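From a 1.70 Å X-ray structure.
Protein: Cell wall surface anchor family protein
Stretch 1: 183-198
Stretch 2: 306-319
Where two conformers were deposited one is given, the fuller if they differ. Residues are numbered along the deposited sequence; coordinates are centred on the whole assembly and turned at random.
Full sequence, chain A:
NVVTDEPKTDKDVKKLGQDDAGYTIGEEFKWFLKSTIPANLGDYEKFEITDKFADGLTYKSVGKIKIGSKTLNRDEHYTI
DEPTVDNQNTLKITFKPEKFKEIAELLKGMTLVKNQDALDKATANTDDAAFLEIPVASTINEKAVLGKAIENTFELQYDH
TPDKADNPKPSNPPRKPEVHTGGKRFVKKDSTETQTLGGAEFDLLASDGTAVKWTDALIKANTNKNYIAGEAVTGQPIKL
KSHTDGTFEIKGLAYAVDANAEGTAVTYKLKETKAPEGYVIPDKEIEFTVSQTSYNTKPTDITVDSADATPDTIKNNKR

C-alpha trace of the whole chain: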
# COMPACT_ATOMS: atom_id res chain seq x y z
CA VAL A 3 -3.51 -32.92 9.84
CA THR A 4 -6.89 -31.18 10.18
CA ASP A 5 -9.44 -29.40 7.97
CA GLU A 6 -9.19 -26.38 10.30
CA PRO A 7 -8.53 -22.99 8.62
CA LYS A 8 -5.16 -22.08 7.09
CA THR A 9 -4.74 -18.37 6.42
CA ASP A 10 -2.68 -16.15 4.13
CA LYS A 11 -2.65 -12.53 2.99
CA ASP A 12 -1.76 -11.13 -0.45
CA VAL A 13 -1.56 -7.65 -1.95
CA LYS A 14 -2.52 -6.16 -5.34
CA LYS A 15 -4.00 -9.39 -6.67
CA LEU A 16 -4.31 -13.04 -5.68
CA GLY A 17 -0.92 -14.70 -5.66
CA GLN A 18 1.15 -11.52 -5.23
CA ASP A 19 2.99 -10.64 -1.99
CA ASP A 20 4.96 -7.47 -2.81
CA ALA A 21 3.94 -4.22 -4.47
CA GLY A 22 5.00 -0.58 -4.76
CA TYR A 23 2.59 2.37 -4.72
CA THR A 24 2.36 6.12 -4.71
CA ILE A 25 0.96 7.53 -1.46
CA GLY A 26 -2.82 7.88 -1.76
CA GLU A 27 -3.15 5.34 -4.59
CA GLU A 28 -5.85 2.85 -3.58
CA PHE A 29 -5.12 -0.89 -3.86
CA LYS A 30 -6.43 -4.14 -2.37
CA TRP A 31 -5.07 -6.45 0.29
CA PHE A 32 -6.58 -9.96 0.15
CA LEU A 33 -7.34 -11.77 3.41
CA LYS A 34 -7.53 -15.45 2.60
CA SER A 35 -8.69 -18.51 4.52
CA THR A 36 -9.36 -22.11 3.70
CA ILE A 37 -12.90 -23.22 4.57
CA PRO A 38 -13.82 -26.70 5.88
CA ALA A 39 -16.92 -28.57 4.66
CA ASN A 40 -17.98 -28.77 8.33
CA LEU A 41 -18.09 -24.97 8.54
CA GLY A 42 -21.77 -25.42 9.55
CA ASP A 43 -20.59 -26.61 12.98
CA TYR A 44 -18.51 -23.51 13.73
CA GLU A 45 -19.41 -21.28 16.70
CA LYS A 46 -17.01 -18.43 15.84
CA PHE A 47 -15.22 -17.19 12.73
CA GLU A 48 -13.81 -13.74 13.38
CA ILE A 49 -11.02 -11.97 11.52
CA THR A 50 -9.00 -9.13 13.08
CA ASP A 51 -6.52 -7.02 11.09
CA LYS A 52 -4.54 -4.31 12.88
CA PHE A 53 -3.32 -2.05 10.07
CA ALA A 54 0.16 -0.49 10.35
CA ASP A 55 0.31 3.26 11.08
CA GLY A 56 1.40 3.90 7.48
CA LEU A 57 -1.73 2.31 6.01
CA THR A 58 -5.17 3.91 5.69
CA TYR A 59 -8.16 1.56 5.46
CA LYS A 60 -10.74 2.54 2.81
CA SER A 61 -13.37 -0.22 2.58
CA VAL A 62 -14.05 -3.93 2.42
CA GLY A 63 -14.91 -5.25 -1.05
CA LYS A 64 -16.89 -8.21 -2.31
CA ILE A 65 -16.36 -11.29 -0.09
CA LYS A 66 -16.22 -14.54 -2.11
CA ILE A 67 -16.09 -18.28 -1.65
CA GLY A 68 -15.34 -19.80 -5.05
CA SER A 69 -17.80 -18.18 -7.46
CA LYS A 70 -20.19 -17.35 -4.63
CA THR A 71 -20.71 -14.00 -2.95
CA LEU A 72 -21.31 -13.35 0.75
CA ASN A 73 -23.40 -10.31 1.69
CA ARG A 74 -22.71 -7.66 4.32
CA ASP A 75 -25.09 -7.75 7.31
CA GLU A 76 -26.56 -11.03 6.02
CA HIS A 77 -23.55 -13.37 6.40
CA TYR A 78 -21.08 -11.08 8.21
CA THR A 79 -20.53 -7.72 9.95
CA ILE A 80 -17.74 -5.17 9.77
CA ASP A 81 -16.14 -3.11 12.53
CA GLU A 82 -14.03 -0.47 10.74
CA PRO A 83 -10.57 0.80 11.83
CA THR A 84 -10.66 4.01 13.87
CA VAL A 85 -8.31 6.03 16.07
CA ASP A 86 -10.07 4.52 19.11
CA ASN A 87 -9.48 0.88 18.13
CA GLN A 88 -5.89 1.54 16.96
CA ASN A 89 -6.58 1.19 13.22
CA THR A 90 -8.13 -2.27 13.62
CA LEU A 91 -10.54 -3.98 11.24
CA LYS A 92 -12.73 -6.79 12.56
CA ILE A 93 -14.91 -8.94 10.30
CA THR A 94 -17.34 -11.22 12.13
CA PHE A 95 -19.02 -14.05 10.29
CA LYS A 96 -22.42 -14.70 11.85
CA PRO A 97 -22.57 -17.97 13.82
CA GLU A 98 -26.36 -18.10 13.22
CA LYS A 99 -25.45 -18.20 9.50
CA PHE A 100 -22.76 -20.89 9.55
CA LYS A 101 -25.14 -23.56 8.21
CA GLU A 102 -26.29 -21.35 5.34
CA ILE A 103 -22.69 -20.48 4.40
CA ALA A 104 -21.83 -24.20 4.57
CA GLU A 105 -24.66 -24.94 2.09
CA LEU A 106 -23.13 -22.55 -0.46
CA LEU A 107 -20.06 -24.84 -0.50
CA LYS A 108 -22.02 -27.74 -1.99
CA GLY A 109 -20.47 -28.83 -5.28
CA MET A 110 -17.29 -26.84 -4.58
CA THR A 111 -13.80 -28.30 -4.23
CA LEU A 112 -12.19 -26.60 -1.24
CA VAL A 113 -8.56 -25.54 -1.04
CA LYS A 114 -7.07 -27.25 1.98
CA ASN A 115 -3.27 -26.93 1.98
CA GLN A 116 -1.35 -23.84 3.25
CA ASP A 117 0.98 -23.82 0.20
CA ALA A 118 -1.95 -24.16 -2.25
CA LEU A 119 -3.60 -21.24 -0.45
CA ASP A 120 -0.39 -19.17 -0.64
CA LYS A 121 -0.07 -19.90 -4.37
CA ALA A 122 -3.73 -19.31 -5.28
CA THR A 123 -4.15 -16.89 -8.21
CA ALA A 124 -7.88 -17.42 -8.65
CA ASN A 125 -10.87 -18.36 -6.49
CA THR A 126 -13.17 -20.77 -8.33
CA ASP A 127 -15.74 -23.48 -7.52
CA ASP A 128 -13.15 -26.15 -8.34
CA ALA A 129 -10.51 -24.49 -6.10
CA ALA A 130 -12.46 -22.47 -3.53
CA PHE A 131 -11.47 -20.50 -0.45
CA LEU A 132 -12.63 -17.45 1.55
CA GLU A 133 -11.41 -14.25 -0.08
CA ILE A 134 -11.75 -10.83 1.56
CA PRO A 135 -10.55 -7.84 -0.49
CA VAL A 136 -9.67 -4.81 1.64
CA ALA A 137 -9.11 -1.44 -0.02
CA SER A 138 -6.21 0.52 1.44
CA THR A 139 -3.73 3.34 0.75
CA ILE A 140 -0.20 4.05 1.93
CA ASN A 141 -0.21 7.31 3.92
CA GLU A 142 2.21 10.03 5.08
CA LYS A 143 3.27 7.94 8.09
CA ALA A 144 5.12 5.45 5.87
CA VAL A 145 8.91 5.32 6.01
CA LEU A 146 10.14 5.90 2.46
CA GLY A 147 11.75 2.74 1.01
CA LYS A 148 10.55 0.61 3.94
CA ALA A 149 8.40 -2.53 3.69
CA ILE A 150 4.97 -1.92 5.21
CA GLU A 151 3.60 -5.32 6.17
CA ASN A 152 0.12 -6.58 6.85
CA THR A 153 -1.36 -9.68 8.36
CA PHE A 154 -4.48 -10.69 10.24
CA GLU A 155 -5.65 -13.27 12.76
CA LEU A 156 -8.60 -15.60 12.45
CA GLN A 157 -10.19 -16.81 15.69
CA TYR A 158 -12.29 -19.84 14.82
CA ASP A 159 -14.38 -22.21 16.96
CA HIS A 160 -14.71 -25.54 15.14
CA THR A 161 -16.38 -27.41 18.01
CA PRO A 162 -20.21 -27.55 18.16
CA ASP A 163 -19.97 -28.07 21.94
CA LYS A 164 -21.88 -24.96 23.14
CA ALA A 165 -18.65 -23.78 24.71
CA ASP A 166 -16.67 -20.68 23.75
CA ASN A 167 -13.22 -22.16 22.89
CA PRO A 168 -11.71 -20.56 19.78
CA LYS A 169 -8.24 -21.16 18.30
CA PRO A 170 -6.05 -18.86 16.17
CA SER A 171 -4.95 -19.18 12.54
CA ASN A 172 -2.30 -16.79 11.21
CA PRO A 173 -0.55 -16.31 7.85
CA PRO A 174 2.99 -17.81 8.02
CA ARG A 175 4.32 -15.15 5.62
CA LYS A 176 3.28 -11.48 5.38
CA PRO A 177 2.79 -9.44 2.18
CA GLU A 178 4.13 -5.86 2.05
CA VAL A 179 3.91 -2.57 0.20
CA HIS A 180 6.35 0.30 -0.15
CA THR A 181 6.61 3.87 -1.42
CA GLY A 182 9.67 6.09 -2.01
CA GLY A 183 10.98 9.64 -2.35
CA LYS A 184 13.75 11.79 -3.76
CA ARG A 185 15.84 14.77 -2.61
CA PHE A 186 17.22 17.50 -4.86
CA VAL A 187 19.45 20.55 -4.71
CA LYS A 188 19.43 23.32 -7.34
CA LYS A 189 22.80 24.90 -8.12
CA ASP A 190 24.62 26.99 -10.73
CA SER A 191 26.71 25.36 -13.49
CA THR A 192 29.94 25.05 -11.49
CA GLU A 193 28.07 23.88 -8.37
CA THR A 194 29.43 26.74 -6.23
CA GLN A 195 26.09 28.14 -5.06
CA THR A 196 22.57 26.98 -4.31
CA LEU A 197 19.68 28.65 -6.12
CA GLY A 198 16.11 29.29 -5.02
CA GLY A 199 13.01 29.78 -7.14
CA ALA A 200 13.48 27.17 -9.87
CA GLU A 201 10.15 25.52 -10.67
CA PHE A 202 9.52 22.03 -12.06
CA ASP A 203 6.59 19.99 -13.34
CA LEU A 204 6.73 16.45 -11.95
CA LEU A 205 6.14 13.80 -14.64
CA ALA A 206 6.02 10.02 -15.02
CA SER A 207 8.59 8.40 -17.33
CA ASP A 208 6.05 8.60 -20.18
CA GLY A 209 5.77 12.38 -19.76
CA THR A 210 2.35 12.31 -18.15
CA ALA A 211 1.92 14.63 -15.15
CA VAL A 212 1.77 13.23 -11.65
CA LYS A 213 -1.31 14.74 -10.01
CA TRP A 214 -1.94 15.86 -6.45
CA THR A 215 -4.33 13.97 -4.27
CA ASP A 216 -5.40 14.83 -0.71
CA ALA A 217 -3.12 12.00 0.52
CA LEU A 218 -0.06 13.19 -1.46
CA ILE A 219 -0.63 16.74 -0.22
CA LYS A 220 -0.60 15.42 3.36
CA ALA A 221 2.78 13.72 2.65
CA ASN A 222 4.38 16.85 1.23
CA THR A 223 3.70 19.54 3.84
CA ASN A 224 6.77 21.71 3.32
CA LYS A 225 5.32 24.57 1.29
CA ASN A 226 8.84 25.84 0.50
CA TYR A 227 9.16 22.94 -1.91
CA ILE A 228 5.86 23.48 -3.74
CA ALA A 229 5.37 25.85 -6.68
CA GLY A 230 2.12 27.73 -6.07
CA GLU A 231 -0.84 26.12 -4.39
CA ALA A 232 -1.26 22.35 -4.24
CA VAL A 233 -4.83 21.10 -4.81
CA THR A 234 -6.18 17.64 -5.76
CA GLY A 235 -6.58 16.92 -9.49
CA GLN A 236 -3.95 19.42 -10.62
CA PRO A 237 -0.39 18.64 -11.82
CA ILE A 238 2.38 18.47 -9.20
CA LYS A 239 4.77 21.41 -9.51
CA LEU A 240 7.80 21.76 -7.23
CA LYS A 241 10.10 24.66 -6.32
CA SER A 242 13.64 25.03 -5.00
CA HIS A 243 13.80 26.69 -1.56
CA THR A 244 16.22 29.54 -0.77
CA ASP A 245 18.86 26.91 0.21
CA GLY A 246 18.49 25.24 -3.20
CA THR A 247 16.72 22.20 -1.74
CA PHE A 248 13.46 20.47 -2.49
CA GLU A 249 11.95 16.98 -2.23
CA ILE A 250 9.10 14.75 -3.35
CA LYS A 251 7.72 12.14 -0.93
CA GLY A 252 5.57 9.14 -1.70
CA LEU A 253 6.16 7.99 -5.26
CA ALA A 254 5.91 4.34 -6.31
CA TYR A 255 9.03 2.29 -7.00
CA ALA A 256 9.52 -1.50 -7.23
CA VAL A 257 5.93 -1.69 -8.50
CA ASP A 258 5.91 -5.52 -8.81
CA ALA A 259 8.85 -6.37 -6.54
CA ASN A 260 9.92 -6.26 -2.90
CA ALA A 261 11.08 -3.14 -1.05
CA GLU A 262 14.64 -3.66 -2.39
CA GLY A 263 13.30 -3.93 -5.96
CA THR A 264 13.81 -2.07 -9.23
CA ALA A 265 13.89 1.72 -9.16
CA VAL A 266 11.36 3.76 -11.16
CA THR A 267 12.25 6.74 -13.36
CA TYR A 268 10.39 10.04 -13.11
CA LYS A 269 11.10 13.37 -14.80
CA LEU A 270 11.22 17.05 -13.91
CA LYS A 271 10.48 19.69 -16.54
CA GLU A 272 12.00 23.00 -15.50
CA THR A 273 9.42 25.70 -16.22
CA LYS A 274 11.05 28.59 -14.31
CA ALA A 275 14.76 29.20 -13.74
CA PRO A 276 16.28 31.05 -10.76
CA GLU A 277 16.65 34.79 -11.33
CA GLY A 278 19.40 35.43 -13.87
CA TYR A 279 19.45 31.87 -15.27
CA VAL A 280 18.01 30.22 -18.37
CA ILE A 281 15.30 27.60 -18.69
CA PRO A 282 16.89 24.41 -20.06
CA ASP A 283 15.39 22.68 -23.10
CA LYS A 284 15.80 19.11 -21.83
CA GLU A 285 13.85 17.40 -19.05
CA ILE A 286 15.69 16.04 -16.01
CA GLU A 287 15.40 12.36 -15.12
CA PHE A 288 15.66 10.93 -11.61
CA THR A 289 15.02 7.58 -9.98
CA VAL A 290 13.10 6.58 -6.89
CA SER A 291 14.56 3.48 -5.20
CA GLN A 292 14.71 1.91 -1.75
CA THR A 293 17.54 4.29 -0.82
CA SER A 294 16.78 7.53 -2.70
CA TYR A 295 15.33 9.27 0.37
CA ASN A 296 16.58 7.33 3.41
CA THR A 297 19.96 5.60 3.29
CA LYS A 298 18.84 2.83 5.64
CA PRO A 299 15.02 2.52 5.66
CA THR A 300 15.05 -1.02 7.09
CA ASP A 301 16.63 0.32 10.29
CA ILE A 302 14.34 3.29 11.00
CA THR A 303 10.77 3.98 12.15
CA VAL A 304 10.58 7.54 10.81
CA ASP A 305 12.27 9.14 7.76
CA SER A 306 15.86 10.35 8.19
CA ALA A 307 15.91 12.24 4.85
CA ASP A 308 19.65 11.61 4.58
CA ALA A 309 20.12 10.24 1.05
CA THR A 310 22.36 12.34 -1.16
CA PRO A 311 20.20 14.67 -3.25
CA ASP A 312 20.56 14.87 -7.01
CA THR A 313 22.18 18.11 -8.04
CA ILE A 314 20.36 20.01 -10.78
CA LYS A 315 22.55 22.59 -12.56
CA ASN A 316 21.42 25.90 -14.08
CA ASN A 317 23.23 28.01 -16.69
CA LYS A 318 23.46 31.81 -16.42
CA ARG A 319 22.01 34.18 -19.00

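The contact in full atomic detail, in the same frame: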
# COMPACT_ATOMS: atom_id res chain seq x y z
N GLY A 183 10.84 8.19 -2.21
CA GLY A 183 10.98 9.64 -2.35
C GLY A 183 12.30 10.02 -2.98
O GLY A 183 13.14 9.16 -3.26
N LYS A 184 12.49 11.31 -3.21
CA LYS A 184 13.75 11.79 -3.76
C LYS A 184 14.07 13.18 -3.23
O LYS A 184 13.16 13.97 -2.98
CB LYS A 184 13.70 11.81 -5.30
CG LYS A 184 15.04 12.16 -5.94
CD LYS A 184 16.09 11.01 -5.85
CE LYS A 184 17.41 11.50 -6.46
NZ LYS A 184 18.52 10.55 -6.17
N ARG A 185 15.36 13.46 -3.07
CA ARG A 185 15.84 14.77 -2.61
C ARG A 185 16.62 15.41 -3.75
O ARG A 185 17.27 14.72 -4.52
CB ARG A 185 16.75 14.59 -1.39
CG ARG A 185 16.00 13.94 -0.20
CD ARG A 185 16.88 13.80 1.05
NE ARG A 185 17.11 15.10 1.68
CZ ARG A 185 18.30 15.57 2.04
NH1 ARG A 185 19.40 14.86 1.88
NH2 ARG A 185 18.38 16.77 2.60
N PHE A 186 16.56 16.73 -3.82
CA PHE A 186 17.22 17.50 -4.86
C PHE A 186 17.88 18.74 -4.29
O PHE A 186 17.45 19.28 -3.27
CB PHE A 186 16.18 18.00 -5.87
CG PHE A 186 15.39 16.91 -6.52
CD1 PHE A 186 15.91 16.22 -7.61
CD2 PHE A 186 14.13 16.58 -6.04
CE1 PHE A 186 15.17 15.20 -8.23
CE2 PHE A 186 13.37 15.55 -6.64
CZ PHE A 186 13.90 14.86 -7.74
N VAL A 187 18.89 19.23 -5.00
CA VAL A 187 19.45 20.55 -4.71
C VAL A 187 19.75 21.26 -6.03
O VAL A 187 20.35 20.68 -6.96
CB VAL A 187 20.68 20.47 -3.76
CG1 VAL A 187 21.81 19.62 -4.36
CG2 VAL A 187 21.15 21.88 -3.41
N LYS A 188 19.28 22.51 -6.13
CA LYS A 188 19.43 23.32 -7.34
C LYS A 188 20.66 24.21 -7.19
O LYS A 188 20.79 24.91 -6.20
CB LYS A 188 18.19 24.17 -7.58
CG LYS A 188 18.20 24.97 -8.90
CD LYS A 188 18.06 24.04 -10.11
CE LYS A 188 17.99 24.81 -11.43
NZ LYS A 188 19.28 25.52 -11.76
N LYS A 189 21.55 24.15 -8.17
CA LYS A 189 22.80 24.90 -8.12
C LYS A 189 23.10 25.56 -9.46
O LYS A 189 22.41 25.32 -10.45
CB LYS A 189 23.97 23.98 -7.72
CG LYS A 189 23.85 23.37 -6.31
CD LYS A 189 25.11 22.59 -5.95
CE LYS A 189 24.98 21.90 -4.61
NZ LYS A 189 26.31 21.32 -4.21
N ASP A 190 24.12 26.42 -9.48
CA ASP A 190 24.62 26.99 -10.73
C ASP A 190 25.50 25.97 -11.45
O ASP A 190 25.72 24.87 -10.95
CB ASP A 190 25.39 28.29 -10.46
CG ASP A 190 26.63 28.08 -9.57
OD1 ASP A 190 26.82 27.00 -8.98
OD2 ASP A 190 27.44 29.03 -9.49
N SER A 191 26.04 26.33 -12.61
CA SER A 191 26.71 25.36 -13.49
C SER A 191 27.99 24.76 -12.92
O SER A 191 28.36 23.63 -13.26
CB SER A 191 26.97 25.96 -14.88
OG SER A 191 27.93 26.99 -14.81
N THR A 192 28.68 25.52 -12.07
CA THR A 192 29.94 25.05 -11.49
C THR A 192 29.73 24.51 -10.08
O THR A 192 30.69 24.16 -9.39
CB THR A 192 31.01 26.15 -11.49
OG1 THR A 192 30.53 27.27 -10.74
CG2 THR A 192 31.34 26.60 -12.91
N GLU A 193 28.46 24.43 -9.67
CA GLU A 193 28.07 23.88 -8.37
C GLU A 193 28.68 24.61 -7.17
O GLU A 193 28.95 24.00 -6.14
CB GLU A 193 28.35 22.36 -8.30
CG GLU A 193 27.53 21.55 -9.29
CD GLU A 193 27.96 20.10 -9.37
OE1 GLU A 193 27.57 19.30 -8.49
OE2 GLU A 193 28.67 19.74 -10.33
N THR A 194 28.88 25.91 -7.32
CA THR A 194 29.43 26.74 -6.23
C THR A 194 28.36 27.35 -5.34
O THR A 194 28.64 27.66 -4.18
CB THR A 194 30.33 27.87 -6.75
OG1 THR A 194 29.57 28.79 -7.54
CG2 THR A 194 31.47 27.31 -7.57
N GLN A 195 27.16 27.57 -5.87
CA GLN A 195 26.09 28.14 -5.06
C GLN A 195 24.76 27.45 -5.28
O GLN A 195 24.50 26.89 -6.34
CB GLN A 195 25.93 29.64 -5.31
CG GLN A 195 25.55 30.00 -6.72
CD GLN A 195 25.74 31.47 -7.01
OE1 GLN A 195 25.22 32.33 -6.29
NE2 GLN A 195 26.49 31.77 -8.06
N THR A 196 23.92 27.50 -4.25
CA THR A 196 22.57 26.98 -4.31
C THR A 196 21.65 28.08 -4.82
O THR A 196 21.94 29.28 -4.65
CB THR A 196 22.11 26.48 -2.94
OG1 THR A 196 22.24 27.53 -1.99
CG2 THR A 196 22.95 25.28 -2.50
N LEU A 197 20.56 27.69 -5.47
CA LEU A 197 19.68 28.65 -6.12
C LEU A 197 18.24 28.37 -5.76
O LEU A 197 17.76 27.24 -5.91
CB LEU A 197 19.86 28.61 -7.64
CG LEU A 197 21.25 28.90 -8.24
CD1 LEU A 197 21.25 28.60 -9.73
CD2 LEU A 197 21.66 30.37 -7.99
N GLY A 198 17.54 29.40 -5.30
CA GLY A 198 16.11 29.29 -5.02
C GLY A 198 15.25 29.73 -6.18
O GLY A 198 15.71 30.46 -7.06
N SER A 306 14.65 9.61 7.82
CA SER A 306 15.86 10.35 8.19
C SER A 306 16.21 11.42 7.15
O SER A 306 16.93 12.37 7.46
CB SER A 306 17.06 9.41 8.40
OG SER A 306 17.22 8.50 7.33
N ALA A 307 15.67 11.28 5.94
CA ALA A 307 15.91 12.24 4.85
C ALA A 307 17.40 12.54 4.64
O ALA A 307 17.81 13.70 4.49
CB ALA A 307 15.10 13.53 5.07
N ASP A 308 18.20 11.48 4.62
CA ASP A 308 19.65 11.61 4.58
C ASP A 308 20.30 11.15 3.28
O ASP A 308 21.52 11.24 3.14
CB ASP A 308 20.29 10.90 5.79
CG ASP A 308 20.12 9.39 5.74
OD1 ASP A 308 19.04 8.90 5.34
OD2 ASP A 308 21.09 8.70 6.14
N ALA A 309 19.52 10.66 2.32
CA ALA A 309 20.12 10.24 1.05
C ALA A 309 20.67 11.46 0.34
O ALA A 309 20.13 12.55 0.46
CB ALA A 309 19.13 9.49 0.16
N THR A 310 21.74 11.25 -0.42
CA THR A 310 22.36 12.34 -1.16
C THR A 310 21.38 12.85 -2.21
O THR A 310 20.86 12.07 -2.99
CB THR A 310 23.65 11.87 -1.81
OG1 THR A 310 24.53 11.41 -0.78
CG2 THR A 310 24.33 13.01 -2.57
N PRO A 311 21.12 14.17 -2.22
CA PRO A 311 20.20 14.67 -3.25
C PRO A 311 20.86 14.67 -4.62
O PRO A 311 22.11 14.71 -4.71
CB PRO A 311 19.93 16.11 -2.80
CG PRO A 311 21.16 16.51 -2.05
CD PRO A 311 21.55 15.25 -1.30
N ASP A 312 20.05 14.61 -5.67
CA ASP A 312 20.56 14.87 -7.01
C ASP A 312 20.78 16.35 -7.15
O ASP A 312 19.91 17.15 -6.80
CB ASP A 312 19.55 14.45 -8.08
CG ASP A 312 19.58 12.96 -8.39
OD1 ASP A 312 20.31 12.19 -7.72
OD2 ASP A 312 18.84 12.57 -9.31
N THR A 313 21.93 16.72 -7.71
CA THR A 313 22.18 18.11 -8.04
C THR A 313 21.56 18.41 -9.41
O THR A 313 21.70 17.63 -10.34
CB THR A 313 23.69 18.41 -8.07
OG1 THR A 313 24.18 18.39 -6.73
CG2 THR A 313 23.97 19.79 -8.65
N ILE A 314 20.85 19.53 -9.50
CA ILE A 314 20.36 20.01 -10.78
C ILE A 314 21.09 21.32 -11.06
O ILE A 314 21.02 22.23 -10.23
CB ILE A 314 18.85 20.27 -10.74
CG1 ILE A 314 18.09 18.96 -10.43
CG2 ILE A 314 18.37 20.87 -12.07
CD1 ILE A 314 16.62 19.17 -10.10
N LYS A 315 21.78 21.39 -12.19
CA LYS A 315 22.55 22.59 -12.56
C LYS A 315 21.73 23.58 -13.41
O LYS A 315 20.92 23.17 -14.24
CB LYS A 315 23.80 22.21 -13.35
CG LYS A 315 24.82 21.32 -12.64
CD LYS A 315 25.96 20.99 -13.63
CE LYS A 315 26.33 19.51 -13.67
NZ LYS A 315 27.67 19.18 -13.08
N ASN A 316 21.99 24.87 -13.22
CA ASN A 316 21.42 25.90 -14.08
C ASN A 316 22.52 26.72 -14.74
O ASN A 316 23.58 26.93 -14.14
CB ASN A 316 20.51 26.82 -13.28
CG ASN A 316 19.20 26.16 -12.92
OD1 ASN A 316 18.21 26.38 -13.61
N ASN A 317 22.27 27.16 -15.97
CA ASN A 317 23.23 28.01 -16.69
C ASN A 317 22.78 29.47 -16.68
O ASN A 317 21.59 29.75 -16.83
CB ASN A 317 23.43 27.52 -18.12
CG ASN A 317 24.08 26.15 -18.19
OD1 ASN A 317 23.49 25.19 -18.68
ND2 ASN A 317 25.29 26.05 -17.68
N LYS A 318 23.74 30.37 -16.48
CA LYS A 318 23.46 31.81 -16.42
C LYS A 318 23.13 32.35 -17.79
O LYS A 318 23.62 31.85 -18.81
CB LYS A 318 24.66 32.58 -15.86
CG LYS A 318 24.74 32.63 -14.34
CD LYS A 318 26.09 33.20 -13.88
CE LYS A 318 26.51 32.58 -12.56
NZ LYS A 318 27.86 33.05 -12.14
N ARG A 319 22.28 33.38 -17.80
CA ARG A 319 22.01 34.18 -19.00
C ARG A 319 23.32 34.79 -19.52
O ARG A 319 23.51 34.96 -20.72
CB ARG A 319 21.02 35.29 -18.66
CG ARG A 319 19.63 34.80 -18.33
CD ARG A 319 18.61 35.34 -19.32
NE ARG A 319 17.27 34.79 -19.10
CZ ARG A 319 16.53 35.01 -18.01
NH1 ARG A 319 16.99 35.74 -17.00
NH2 ARG A 319 15.33 34.47 -17.92
OXT ARG A 319 24.22 35.12 -18.74
O HOH W 1 18.14 9.93 -9.47
O HOH W 2 17.99 11.68 -3.13
O HOH W 3 19.66 9.46 -3.69
O HOH W 4 26.65 19.30 -6.18
O HOH W 5 25.99 29.23 -14.20

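Two parallel strands, far apart in sequence, are joined first by backbone and then by a covalent bond between side chains. The hydrogen-bond ladder alternates in the usual parallel way: D312 N gives to R185 O (3.0 Å), V187 N to D312 O (2.9 Å), I314 N to V187 O (2.8 Å), K189 N to I314 O (2.9 Å), and N316 N to K189 O (2.8 Å). This register puts F186, K188, D312 and I314 on one face of the sheet, and V187, K189, T313 and K315 on the other.

The decisive feature lies on the first face. K188 NZ is bonded to N316 CG at 1.3 Å, the length of an amide, and ND2 is absent from the model, as expected for an isopeptide linkage. The lysine reaches its partner by bending twice: chi1 is t, chi2 p, chi3 t and chi4 p. The p turn at chi2 lays the chain along the neighbouring strand, so that K188 CD packs 3.7 Å from I314 CG2, and the final p turn delivers NZ to the asparagine. N316 answers with chi1 m and chi2 near -98°. The bridged residues are not directly paired; K188 is in register with I314, so the link runs diagonally to a residue two further along. NZ also makes a weak hydrogen bond to K189 O (3.4 Å). Both residues are buried, and L197 CD1 lies 4.0 Å from N316 CB, adding an apolar wall beside the link.

Farther back on this face, F186 (chi1 m) brings CD1 to 3.9 Å from CD1 of I314, whose m, t rotamer extends its chain toward the ring. I314 is buried, and a branched aliphatic suits a place between an aromatic ring and the lysine's methylenes.

K184 repeats the t, p, t start of K188 but finishes t, and its extended end forms a salt bridge from NZ to D312 OD1 (2.9 Å). Water 3 joins K184 NZ to T310 O, at 2.9 and 3.0 Å, so a buried lysine has polar company for its charge.

R185 points toward the second stretch. Its p turn at chi3 swings the guanidinium over the loop before the strand, where NH1 donates to A309 O (2.8 Å) near the guanidinium plane, while A307 O lies over one face. Its CB meets P311 CB at 3.8 Å, and V187 CG1 rests 3.9 Å from P311 CG: the proline offers carbon surface to both.

On the more open face, polar ends finish the contact. K315 ends in off-rotamer chi3 and chi4 angles that bring NZ to E193 OE2 (3.0 Å) in a salt bridge. Water 4 gathers K189 NZ (2.8 Å), E193 OE1 (2.5 Å) and T313 OG1 (2.7 Å). E193 is placed for this by the type I turn from D190, whose carboxylate braces the loop: OD1 accepts from T194 N (2.9 Å) and OD2 from T194 OG1 (2.9 Å).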